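Local atomic coordinates of galactitol-1-phosphate 5-dehydrogenase (Escherichia coli, PDB entry 4UEJ), a protein that oxidises galactitol 1-phosphate to D-tagatose 6-phosphate with NAD+ as hydride acceptor, as a zinc-dependent member of the alcohol dehydrogenase family. Residues A[28-33]-A[126-131]; A[59-64]-A[107-112]; A[82-87]-A[293-298]; A[133-138]-A[301-306]; A[140-145]-A[314-319]. All coordinates share one frame; numbering follows the deposited sequence.

From the N terminus, the strand at 28-33 opens a loop that interaction 1 closes at 126-131. Interaction 2 lies wholly within that loop, joining the zinc ligand H59 on 59-64 to the turn at 107-112. Interaction 3 starts inside both loops, at 82-87, and crosses them to reach 293-298, so it ties the GroES-like part to the chain that follows the parallel sheet. Interactions 4 and 5 begin only after the first two have closed. Their far ends, on helix 297-307 and strand 317-321, alternate with their near ends, so they cross each other and interaction 3. Interactions 4 and 5 together fasten residues 133-145 between the GroES-like and Rossmann parts.

Interaction 1 (A[28-33]-A[126-131]); sequences VRVKIA and KNVFAL
No ring or other flat group takes part where V28 and V30 face V128; the contact is a cluster of three valines meeting through their methyls. One methyl does the work on the 126-131 side: V128 CG1 lies 4.0 Å from V28 CG2 and also 4.0 Å from V30 CG2. It is placed there by a chi1 of -65°, which sets CG1 beside the backbone N and opposite the carbonyl carbon. V30 meets it tip to tip, whereas the V28 side chain comes in on a slant. The two strands exchange no hydrogen bond here; V28 and V128, the nearest pair, keep their CA atoms 8.5 Å apart, a spacing that side chains rather than amides must fill. V123 touches V28 and V128, while V81 touches V30 and V128, extending the apolar cluster. The backbone partners lie elsewhere: V28 pairs with V123 and V30 with I121, while N127 ND2, next to V128 in the chain, is hydrogen-bonded to V84 O. Aliphatic side chains gathered from strands 27-36, 80-83, 120-124 and 128-130 of one curled sheet form the kind of core expected of the GroES-like barrel in zinc-containing alcohol dehydrogenases.

Interaction 2 (A[59-64]-A[107-112]); sequences HEFSGY and DFIGSR. With ZN (zinc ion), chain D.
H59 is held by zinc on one side and by F108 on another. Its NE2 binds the zinc ion at 2.1 Å, and a water that is also a zinc ligand donates to E60 OE2 at 2.6 Å; E60 OE1 in turn forms a salt bridge with K341. The edge of the F108 ring points at one face of the imidazole, with CE1 leading and the planes at 64°, an edge-to-face pair whose centroids are 5.4 Å apart. A chi1 of 60°, which places CG between the backbone N and the carbonyl carbon, lets the imidazole reach the metal. At the other nitrogen, water 1 lies in the ring plane and accepts from ND1 at 2.7 Å, then donates to G110 O at 2.8 Å, fixing the rotation of the ring from the 107-112 turn. I109 O is buried against H59 CB at 3.1 Å and has no polar partner in the model. Beyond it, I109 CG2 sits at the edge of the F61 ring, 3.9 Å from CE1. The turn itself is held by F108 O, which accepts from both S111 N and R112 N. With C38 as the other protein ligand seen here, this site corresponds, by similarity, to the catalytic zinc of the zinc-containing alcohol dehydrogenases.

Interaction 3 (A[82-87]-A[293-298]); sequences ACVPLL and PWPGQE
W294 pushes the benzene end of its indole against V84 and L86, while P295, its own neighbour, lies over one face of the ring with CB 4.1 Å above the plane. The contact bridges the two parts of a zinc-containing alcohol dehydrogenase: 82-87 belongs to the GroES-like part, and 293-298 follows the last strand of the Rossmann-type parallel sheet and leads into helix 297-307. V84 CG1 meets W294 CZ2 at 3.5 Å. The same methyl touches P295 CB at 3.9 Å, so it sits in the corner formed by the indole and the proline ring. This placement follows from chi1 of -178°, with CG1 anti to the backbone N. L86 approaches at an angle: its CD2 lies 3.7 Å from W294 CH2, and its carbonyl is closer still, with L86 O near the plane of the indole at its edge and 3.2 Å from CZ2. The peptide bonds before P293 and P295 are both cis, and G296 then takes the N-cap position of the helix. Other aromatic residues complete the setting, Y290 stacking on W294 and F90 and Y100 meeting it edge-to-face. The polar end of the indole points to the GroES-like part as well, where W294 NE1 donates a hydrogen bond to K126 O.

Interaction 4 (A[133-138]-A[301-306]); sequences TDMPIE and TASRLL
The helical turn that carries S303 and L306, the two residues touched by M135, is held by the bond from L305 N to T301 O at 2.8 Å, followed by the one from L306 N to A302 O at 3.1 Å. Across the contact itself there is no hydrogen bond. M135 runs out almost straight, with chi1 of 176° and chi2 of 177°, and bends only at its last torsion, chi3 of -65°, which swings the terminal methyl over to the helix. There CE lies 3.9 Å from S303 OG and 3.9 Å from L306 CB, and 4.1 Å from L306 CD1. The two contacted residues are one turn apart on the same side of helix 297-307, and the methyl rests between them. Here the linker that leaves strand 128-130 of the GroES-like part and leads to helix 143-155 is pressed against a helix that follows the Rossmann-type parallel sheet, so the contact lies at the junction of the two halves of a zinc-containing alcohol dehydrogenase. L306 also packs on I146 of helix 143-155, and S303 touches P132, earlier in the same linker. Further along the linker, I137 O accepts a hydrogen bond from S62 OG, and E138 OE2 forms a salt bridge with R320. On another side of the helix, L305 reaches C179 and A182 of helix 171-182.

Interaction 5 (A[140-145]-A[314-319]); sequences GAFIEP and EPLIAH
F142 points its ring at 314-319, so that the far end of the phenyl meets I317 and L316, both side chains approaching obliquely. The segment leads into helix 143-155, which carries E144, a ligand of the catalytic zinc by similarity. The contact thus joins the chain at F142, in a zinc-containing alcohol dehydrogenase, to the strand 317-321 that runs parallel to strand 341-344 in the mixed sheet. I317 CG1 sits at the ring edge, near its plane, 3.7 Å from F142 CZ, and I317 CD1 follows the rim, 4.0 Å from CZ and 4.1 Å from F142 CE1. L316 comes to the other side of the tip, where its CD1 is 4.2 Å from F142 CE2. With chi1 of -77° the ring swings away from the carbonyl carbon and toward 314-319. Around the pair, F142 also touches L313 and K341, whereas L316 packs on L174 and L175 of helix 171-182, the helix that follows strand 163-167 of the Rossmann-type parallel sheet. E314, at the start of the short 3-10 turn, forms a salt bridge with R320. That turn brings L316 and I317 to the ring together, and its closing bond runs from I317 N to E314 O at 3.1 Å.

Interaction 1 (A[28-33]-A[126-131])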
# COMPACT_ATOMS: atom_id res chain seq x y z
N VAL A 28 16.65 32.13 14.64
CA VAL A 28 17.99 31.97 15.20
C VAL A 28 19.00 31.94 14.06
O VAL A 28 18.64 31.66 12.91
CB VAL A 28 18.14 30.67 16.01
CG1 VAL A 28 17.14 30.63 17.15
CG2 VAL A 28 17.96 29.46 15.11
N ARG A 29 20.26 32.21 14.36
CA ARG A 29 21.31 32.01 13.37
C ARG A 29 22.20 30.88 13.82
O ARG A 29 22.60 30.81 14.98
CB ARG A 29 22.15 33.28 13.15
CG ARG A 29 23.20 33.10 12.06
CD ARG A 29 23.76 34.42 11.54
NE ARG A 29 24.36 35.22 12.59
CZ ARG A 29 23.98 36.45 12.90
NH1 ARG A 29 22.98 37.02 12.24
NH2 ARG A 29 24.59 37.11 13.88
N VAL A 30 22.50 29.99 12.89
CA VAL A 30 23.35 28.85 13.20
C VAL A 30 24.69 28.93 12.48
O VAL A 30 24.75 29.13 11.27
CB VAL A 30 22.67 27.52 12.80
CG1 VAL A 30 23.54 26.35 13.18
CG2 VAL A 30 21.30 27.42 13.46
N LYS A 31 25.77 28.77 13.23
CA LYS A 31 27.08 28.60 12.61
C LYS A 31 27.24 27.12 12.32
O LYS A 31 27.29 26.30 13.24
CB LYS A 31 28.18 29.12 13.52
CG LYS A 31 29.56 29.01 12.92
CD LYS A 31 30.61 29.59 13.87
CE LYS A 31 32.01 29.11 13.53
NZ LYS A 31 33.03 29.68 14.46
N ILE A 32 27.30 26.77 11.04
CA ILE A 32 27.23 25.38 10.63
C ILE A 32 28.55 24.64 10.81
O ILE A 32 29.61 25.11 10.39
CB ILE A 32 26.75 25.28 9.17
CG1 ILE A 32 25.32 25.83 9.08
CG2 ILE A 32 26.79 23.86 8.67
CD1 ILE A 32 24.77 25.92 7.69
N ALA A 33 28.48 23.48 11.47
CA ALA A 33 29.68 22.70 11.82
C ALA A 33 29.86 21.49 10.92
O ALA A 33 30.99 21.09 10.63
CB ALA A 33 29.61 22.25 13.28
N LYS A 126 11.70 26.88 15.28
CA LYS A 126 11.09 25.57 15.07
C LYS A 126 11.87 24.73 14.07
O LYS A 126 11.57 23.55 13.89
CB LYS A 126 9.64 25.73 14.62
CG LYS A 126 8.70 26.11 15.76
CD LYS A 126 7.25 25.98 15.37
CE LYS A 126 6.38 25.65 16.57
NZ LYS A 126 6.58 26.62 17.69
N ASN A 127 12.87 25.33 13.43
CA ASN A 127 13.74 24.62 12.49
C ASN A 127 15.06 24.16 13.10
O ASN A 127 15.97 23.78 12.37
CB ASN A 127 14.05 25.49 11.26
CG ASN A 127 12.85 25.73 10.38
OD1 ASN A 127 12.54 26.88 10.04
ND2 ASN A 127 12.16 24.65 9.99
N VAL A 128 15.20 24.24 14.42
CA VAL A 128 16.37 23.64 15.05
C VAL A 128 15.96 22.75 16.21
O VAL A 128 14.92 22.96 16.84
CB VAL A 128 17.38 24.70 15.57
CG1 VAL A 128 17.97 25.49 14.41
CG2 VAL A 128 16.72 25.62 16.56
N PHE A 129 16.80 21.75 16.47
CA PHE A 129 16.54 20.72 17.45
C PHE A 129 17.78 20.59 18.31
O PHE A 129 18.85 20.30 17.80
CB PHE A 129 16.19 19.40 16.75
CG PHE A 129 16.11 18.21 17.65
CD1 PHE A 129 14.93 17.91 18.31
CD2 PHE A 129 17.18 17.33 17.77
CE1 PHE A 129 14.84 16.78 19.12
CE2 PHE A 129 17.09 16.21 18.57
CZ PHE A 129 15.92 15.94 19.25
N ALA A 130 17.63 20.85 19.60
CA ALA A 130 18.78 20.92 20.50
C ALA A 130 19.41 19.55 20.70
O ALA A 130 18.71 18.57 20.95
CB ALA A 130 18.36 21.51 21.84
N LEU A 131 20.74 19.50 20.61
CA LEU A 131 21.50 18.28 20.82
C LEU A 131 21.97 18.17 22.27
O LEU A 131 22.17 19.18 22.93
CB LEU A 131 22.73 18.24 19.89
CG LEU A 131 22.46 18.56 18.42
CD1 LEU A 131 23.75 18.54 17.60
CD2 LEU A 131 21.48 17.57 17.90

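Interaction 2 (A[59-64]-A[107-112])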
# COMPACT_ATOMS: atom_id res chain seq x y z
N HIS A 59 20.16 19.94 3.84
CA HIS A 59 19.13 19.82 4.88
C HIS A 59 19.48 18.81 5.96
O HIS A 59 18.62 18.39 6.74
CB HIS A 59 17.78 19.47 4.26
CG HIS A 59 17.76 18.18 3.49
ND1 HIS A 59 18.15 18.09 2.18
CD2 HIS A 59 17.37 16.94 3.86
CE1 HIS A 59 18.00 16.84 1.76
NE2 HIS A 59 17.53 16.12 2.76
N GLU A 60 20.75 18.43 6.01
CA GLU A 60 21.25 17.44 6.95
C GLU A 60 22.43 18.05 7.65
O GLU A 60 23.57 17.77 7.28
CB GLU A 60 21.68 16.15 6.25
CG GLU A 60 20.63 15.45 5.41
CD GLU A 60 21.20 14.22 4.71
OE1 GLU A 60 22.44 14.12 4.60
OE2 GLU A 60 20.42 13.34 4.28
N PHE A 61 22.19 18.92 8.62
CA PHE A 61 23.33 19.61 9.21
C PHE A 61 23.17 19.96 10.68
O PHE A 61 22.07 19.93 11.23
CB PHE A 61 23.66 20.89 8.41
CG PHE A 61 22.58 21.95 8.39
CD1 PHE A 61 21.64 21.97 7.37
CD2 PHE A 61 22.57 22.97 9.32
CE1 PHE A 61 20.67 22.97 7.32
CE2 PHE A 61 21.59 23.98 9.28
CZ PHE A 61 20.67 23.99 8.27
N SER A 62 24.31 20.25 11.30
CA SER A 62 24.36 20.66 12.69
C SER A 62 25.31 21.83 12.85
O SER A 62 26.09 22.14 11.95
CB SER A 62 24.81 19.50 13.58
OG SER A 62 26.09 19.05 13.19
N GLY A 63 25.25 22.46 14.01
CA GLY A 63 26.12 23.58 14.28
C GLY A 63 25.77 24.18 15.62
O GLY A 63 25.08 23.56 16.43
N TYR A 64 26.26 25.39 15.85
CA TYR A 64 26.03 26.06 17.12
C TYR A 64 25.23 27.33 16.90
O TYR A 64 25.42 28.03 15.90
CB TYR A 64 27.36 26.39 17.80
CG TYR A 64 28.16 25.17 18.15
CD1 TYR A 64 27.94 24.49 19.34
CD2 TYR A 64 29.13 24.69 17.28
CE1 TYR A 64 28.68 23.36 19.66
CE2 TYR A 64 29.87 23.56 17.59
CZ TYR A 64 29.64 22.90 18.78
OH TYR A 64 30.36 21.78 19.09
N ASP A 107 7.64 25.20 3.93
CA ASP A 107 8.96 25.56 3.43
C ASP A 107 9.89 24.39 3.71
O ASP A 107 9.60 23.53 4.53
CB ASP A 107 9.48 26.83 4.09
CG ASP A 107 10.44 27.61 3.20
OD1 ASP A 107 10.90 27.05 2.17
OD2 ASP A 107 10.73 28.77 3.53
N PHE A 108 11.01 24.34 3.00
CA PHE A 108 11.96 23.28 3.27
C PHE A 108 13.37 23.79 3.06
O PHE A 108 13.74 24.20 1.97
CB PHE A 108 11.69 22.06 2.38
CG PHE A 108 12.38 20.83 2.86
CD1 PHE A 108 13.69 20.57 2.50
CD2 PHE A 108 11.74 19.96 3.72
CE1 PHE A 108 14.34 19.45 2.96
CE2 PHE A 108 12.38 18.85 4.18
CZ PHE A 108 13.67 18.58 3.80
N ILE A 109 14.14 23.78 4.14
CA ILE A 109 15.50 24.27 4.11
C ILE A 109 16.35 23.35 3.23
O ILE A 109 16.44 22.15 3.48
CB ILE A 109 16.06 24.36 5.54
CG1 ILE A 109 15.32 25.46 6.30
CG2 ILE A 109 17.57 24.57 5.55
CD1 ILE A 109 15.35 25.28 7.80
N GLY A 110 16.93 23.91 2.18
CA GLY A 110 17.76 23.14 1.26
C GLY A 110 17.00 22.59 0.07
O GLY A 110 17.53 21.77 -0.68
N SER A 111 15.76 23.04 -0.12
CA SER A 111 14.99 22.61 -1.28
C SER A 111 14.08 23.74 -1.76
O SER A 111 14.15 24.16 -2.92
CB SER A 111 14.17 21.36 -0.96
OG SER A 111 13.42 20.93 -2.09
N ARG A 112 13.22 24.23 -0.87
CA ARG A 112 12.32 25.32 -1.24
C ARG A 112 12.89 26.69 -0.85
O ARG A 112 12.44 27.72 -1.36
CB ARG A 112 10.95 25.11 -0.59
CG ARG A 112 10.24 23.85 -1.07
CD ARG A 112 8.84 23.70 -0.51
NE ARG A 112 8.22 22.46 -0.98
CZ ARG A 112 6.93 22.16 -0.82
NH1 ARG A 112 6.12 22.99 -0.19
NH2 ARG A 112 6.46 21.01 -1.28
ZN ZN D . 17.04 14.09 2.87
O HOH W 1 19.21 19.81 0.35
O HOH W 2 17.88 13.19 4.46

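Interaction 3 (A[82-87]-A[293-298])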
# COMPACT_ATOMS: atom_id res chain seq x y z
N ALA A 82 20.69 20.49 15.67
CA ALA A 82 20.54 19.96 14.32
C ALA A 82 19.43 20.72 13.64
O ALA A 82 18.53 21.21 14.31
CB ALA A 82 20.21 18.47 14.34
N CYS A 83 19.49 20.82 12.32
CA CYS A 83 18.41 21.46 11.59
C CYS A 83 17.20 20.54 11.41
O CYS A 83 17.36 19.37 11.08
CB CYS A 83 18.91 21.91 10.22
SG CYS A 83 17.65 22.66 9.20
N VAL A 84 16.02 21.10 11.65
CA VAL A 84 14.74 20.48 11.32
C VAL A 84 14.27 21.21 10.07
O VAL A 84 13.76 22.32 10.16
CB VAL A 84 13.72 20.62 12.46
CG1 VAL A 84 12.41 19.91 12.10
CG2 VAL A 84 14.30 20.08 13.75
N PRO A 85 14.50 20.61 8.89
CA PRO A 85 14.46 21.46 7.69
C PRO A 85 13.07 21.82 7.18
O PRO A 85 12.94 22.82 6.48
CB PRO A 85 15.21 20.62 6.64
CG PRO A 85 15.07 19.18 7.13
CD PRO A 85 15.11 19.29 8.64
N LEU A 86 12.06 21.03 7.53
CA LEU A 86 10.68 21.31 7.12
C LEU A 86 10.08 22.40 7.98
O LEU A 86 10.22 22.37 9.19
CB LEU A 86 9.80 20.05 7.24
CG LEU A 86 8.30 20.33 7.03
CD1 LEU A 86 8.12 20.55 5.60
CD2 LEU A 86 7.41 19.23 7.51
N LEU A 87 9.41 23.37 7.35
CA LEU A 87 8.64 24.33 8.11
C LEU A 87 7.19 24.27 7.67
O LEU A 87 6.81 24.88 6.67
CB LEU A 87 9.19 25.75 7.94
CG LEU A 87 8.54 26.82 8.84
CD1 LEU A 87 8.88 26.58 10.31
CD2 LEU A 87 8.92 28.23 8.41
N PRO A 293 4.10 15.43 18.91
CA PRO A 293 4.32 16.88 18.80
C PRO A 293 5.60 17.24 18.05
O PRO A 293 6.61 16.54 18.18
CB PRO A 293 4.41 17.33 20.26
CG PRO A 293 4.98 16.15 20.96
CD PRO A 293 4.44 14.93 20.25
N TRP A 294 5.53 18.31 17.26
CA TRP A 294 6.64 18.78 16.43
C TRP A 294 7.98 18.85 17.16
O TRP A 294 8.04 19.38 18.27
CB TRP A 294 6.30 20.17 15.87
CG TRP A 294 7.34 20.71 14.95
CD1 TRP A 294 8.31 21.62 15.25
CD2 TRP A 294 7.52 20.36 13.58
NE1 TRP A 294 9.09 21.86 14.14
CE2 TRP A 294 8.63 21.10 13.10
CE3 TRP A 294 6.86 19.49 12.70
CZ2 TRP A 294 9.08 21.00 11.79
CZ3 TRP A 294 7.31 19.39 11.40
CH2 TRP A 294 8.42 20.14 10.96
N PRO A 295 9.07 18.33 16.55
CA PRO A 295 9.14 17.69 15.23
C PRO A 295 8.78 16.21 15.23
O PRO A 295 8.71 15.61 14.16
CB PRO A 295 10.60 17.88 14.83
CG PRO A 295 11.33 17.82 16.15
CD PRO A 295 10.41 18.52 17.13
N GLY A 296 8.58 15.63 16.40
CA GLY A 296 8.11 14.25 16.46
C GLY A 296 9.01 13.34 17.25
O GLY A 296 10.19 13.63 17.44
N GLN A 297 8.44 12.23 17.72
CA GLN A 297 9.21 11.30 18.53
C GLN A 297 10.41 10.76 17.76
O GLN A 297 11.41 10.38 18.39
CB GLN A 297 8.33 10.15 19.01
CG GLN A 297 7.96 9.14 17.94
CD GLN A 297 8.25 7.73 18.38
OE1 GLN A 297 9.05 7.50 19.29
NE2 GLN A 297 7.61 6.76 17.73
N GLU A 298 10.35 10.75 16.43
CA GLU A 298 11.47 10.27 15.62
C GLU A 298 12.77 11.00 15.97
O GLU A 298 13.85 10.40 16.03
CB GLU A 298 11.19 10.44 14.12
CG GLU A 298 10.05 9.57 13.55
CD GLU A 298 8.70 10.28 13.59
OE1 GLU A 298 8.48 11.11 14.50
OE2 GLU A 298 7.84 10.02 12.70

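Interaction 4 (A[133-138]-A[301-306])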
# COMPACT_ATOMS: atom_id res chain seq x y z
N THR A 133 24.62 18.00 25.10
CA THR A 133 25.87 18.75 25.12
C THR A 133 27.10 17.87 24.90
O THR A 133 28.15 18.36 24.46
CB THR A 133 26.03 19.52 26.45
OG1 THR A 133 25.91 18.62 27.55
CG2 THR A 133 24.97 20.61 26.56
N ASP A 134 26.99 16.58 25.19
CA ASP A 134 28.12 15.67 25.03
C ASP A 134 28.17 15.02 23.64
O ASP A 134 29.08 14.26 23.32
CB ASP A 134 28.10 14.58 26.11
CG ASP A 134 26.97 13.57 25.92
OD1 ASP A 134 25.94 13.91 25.29
OD2 ASP A 134 27.11 12.43 26.41
N MET A 135 27.18 15.31 22.80
CA MET A 135 27.17 14.74 21.47
C MET A 135 28.17 15.45 20.57
O MET A 135 28.13 16.67 20.43
CB MET A 135 25.77 14.82 20.87
CG MET A 135 25.70 14.34 19.44
SD MET A 135 24.02 14.35 18.73
CE MET A 135 23.20 13.12 19.74
N PRO A 136 29.07 14.68 19.94
CA PRO A 136 29.98 15.30 18.98
C PRO A 136 29.15 15.99 17.91
O PRO A 136 28.21 15.39 17.39
CB PRO A 136 30.77 14.11 18.42
CG PRO A 136 30.69 13.06 19.50
CD PRO A 136 29.30 13.23 20.07
N ILE A 137 29.46 17.26 17.65
CA ILE A 137 28.60 18.11 16.84
C ILE A 137 28.42 17.53 15.43
O ILE A 137 27.34 17.63 14.86
CB ILE A 137 29.14 19.55 16.77
CG1 ILE A 137 28.11 20.48 16.11
CG2 ILE A 137 30.49 19.62 16.07
CD1 ILE A 137 26.82 20.57 16.87
N GLU A 138 29.47 16.91 14.91
CA GLU A 138 29.42 16.28 13.60
C GLU A 138 28.30 15.26 13.52
O GLU A 138 27.65 15.13 12.48
CB GLU A 138 30.76 15.63 13.25
CG GLU A 138 30.76 14.89 11.92
CD GLU A 138 32.11 14.28 11.57
OE1 GLU A 138 33.08 15.06 11.38
OE2 GLU A 138 32.20 13.04 11.49
N THR A 301 13.98 9.99 19.47
CA THR A 301 14.52 8.63 19.36
C THR A 301 15.91 8.63 18.70
O THR A 301 16.82 7.95 19.16
CB THR A 301 13.58 7.71 18.57
OG1 THR A 301 12.32 7.65 19.24
CG2 THR A 301 14.16 6.30 18.48
N ALA A 302 16.07 9.41 17.64
CA ALA A 302 17.34 9.44 16.91
C ALA A 302 18.44 9.92 17.84
O ALA A 302 19.53 9.35 17.89
CB ALA A 302 17.25 10.33 15.68
N SER A 303 18.14 10.98 18.57
CA SER A 303 19.10 11.54 19.50
C SER A 303 19.46 10.50 20.56
O SER A 303 20.63 10.31 20.88
CB SER A 303 18.54 12.80 20.15
OG SER A 303 19.54 13.36 20.99
N ARG A 304 18.46 9.81 21.08
CA ARG A 304 18.70 8.85 22.15
C ARG A 304 19.51 7.66 21.69
O ARG A 304 20.44 7.25 22.38
CB ARG A 304 17.38 8.40 22.75
CG ARG A 304 16.70 9.52 23.50
CD ARG A 304 15.27 9.16 23.86
NE ARG A 304 14.66 10.22 24.65
CZ ARG A 304 13.47 10.13 25.23
NH1 ARG A 304 12.75 9.02 25.11
NH2 ARG A 304 13.00 11.15 25.93
N LEU A 305 19.17 7.11 20.53
CA LEU A 305 19.91 5.97 19.99
C LEU A 305 21.38 6.34 19.78
O LEU A 305 22.27 5.54 20.03
CB LEU A 305 19.29 5.50 18.67
CG LEU A 305 17.92 4.84 18.84
CD1 LEU A 305 17.34 4.51 17.48
CD2 LEU A 305 18.02 3.58 19.70
N LEU A 306 21.61 7.56 19.31
CA LEU A 306 22.99 8.03 19.14
C LEU A 306 23.70 8.12 20.48
O LEU A 306 24.84 7.66 20.63
CB LEU A 306 23.00 9.40 18.45
CG LEU A 306 22.81 9.40 16.93
CD1 LEU A 306 22.48 10.81 16.40
CD2 LEU A 306 24.06 8.87 16.26

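Interaction 5 (A[140-145]-A[314-319])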
# COMPACT_ATOMS: atom_id res chain seq x y z
N GLY A 140 25.49 15.37 14.70
CA GLY A 140 24.20 16.02 14.61
C GLY A 140 23.68 16.08 13.19
O GLY A 140 22.47 16.15 12.96
N ALA A 141 24.60 16.07 12.23
CA ALA A 141 24.22 16.10 10.82
C ALA A 141 23.54 14.82 10.38
O ALA A 141 23.01 14.74 9.27
CB ALA A 141 25.42 16.38 9.95
N PHE A 142 23.54 13.81 11.25
CA PHE A 142 22.94 12.53 10.86
C PHE A 142 21.56 12.34 11.44
O PHE A 142 20.88 11.37 11.09
CB PHE A 142 23.84 11.36 11.27
CG PHE A 142 25.03 11.18 10.37
CD1 PHE A 142 26.20 11.88 10.60
CD2 PHE A 142 24.97 10.34 9.27
CE1 PHE A 142 27.30 11.72 9.78
CE2 PHE A 142 26.07 10.17 8.44
CZ PHE A 142 27.23 10.88 8.69
N ILE A 143 21.14 13.25 12.31
CA ILE A 143 19.84 13.07 12.96
C ILE A 143 18.70 13.08 11.95
O ILE A 143 17.82 12.21 12.01
CB ILE A 143 19.60 14.14 14.01
CG1 ILE A 143 20.58 13.95 15.16
CG2 ILE A 143 18.16 14.07 14.54
CD1 ILE A 143 20.24 14.77 16.35
N GLU A 144 18.70 14.04 11.03
CA GLU A 144 17.66 14.12 10.03
C GLU A 144 17.59 12.83 9.17
O GLU A 144 16.50 12.24 9.04
CB GLU A 144 17.86 15.38 9.18
CG GLU A 144 16.63 15.84 8.42
CD GLU A 144 16.46 15.15 7.10
OE1 GLU A 144 17.38 14.41 6.69
OE2 GLU A 144 15.40 15.33 6.47
N PRO A 145 18.73 12.34 8.63
CA PRO A 145 18.58 11.09 7.87
C PRO A 145 18.21 9.86 8.72
O PRO A 145 17.52 8.97 8.19
CB PRO A 145 19.97 10.93 7.19
CG PRO A 145 20.88 11.86 7.91
CD PRO A 145 20.02 13.00 8.36
N GLU A 314 30.61 6.75 11.84
CA GLU A 314 31.91 6.86 11.18
C GLU A 314 32.04 6.02 9.89
O GLU A 314 32.53 6.53 8.88
CB GLU A 314 33.04 6.51 12.15
CG GLU A 314 34.42 6.89 11.64
CD GLU A 314 34.52 8.37 11.31
OE1 GLU A 314 33.93 9.19 12.05
OE2 GLU A 314 35.18 8.71 10.31
N PRO A 315 31.58 4.75 9.90
CA PRO A 315 31.78 3.96 8.68
C PRO A 315 30.99 4.47 7.49
O PRO A 315 31.30 4.12 6.37
CB PRO A 315 31.29 2.56 9.07
CG PRO A 315 31.20 2.55 10.55
CD PRO A 315 30.96 3.95 10.98
N LEU A 316 29.98 5.30 7.75
CA LEU A 316 29.12 5.81 6.70
C LEU A 316 29.77 6.93 5.90
O LEU A 316 29.34 7.23 4.78
CB LEU A 316 27.80 6.33 7.29
CG LEU A 316 26.99 5.34 8.12
CD1 LEU A 316 25.79 6.01 8.75
CD2 LEU A 316 26.57 4.18 7.24
N ILE A 317 30.80 7.55 6.47
CA ILE A 317 31.33 8.78 5.90
C ILE A 317 32.41 8.50 4.87
O ILE A 317 33.41 7.84 5.17
CB ILE A 317 31.88 9.71 7.02
CG1 ILE A 317 30.76 10.07 7.99
CG2 ILE A 317 32.47 10.96 6.41
CD1 ILE A 317 31.21 10.65 9.31
N ALA A 318 32.20 9.01 3.66
CA ALA A 318 33.14 8.82 2.57
C ALA A 318 34.05 10.02 2.39
O ALA A 318 35.17 9.90 1.91
CB ALA A 318 32.41 8.52 1.26
N HIS A 319 33.56 11.19 2.80
CA HIS A 319 34.32 12.41 2.58
C HIS A 319 34.06 13.45 3.66
O HIS A 319 32.91 13.71 4.03
CB HIS A 319 34.00 13.00 1.21
CG HIS A 319 34.85 14.16 0.84
ND1 HIS A 319 36.10 14.02 0.26
CD2 HIS A 319 34.65 15.50 0.97
CE1 HIS A 319 36.62 15.21 0.04
NE2 HIS A 319 35.76 16.12 0.46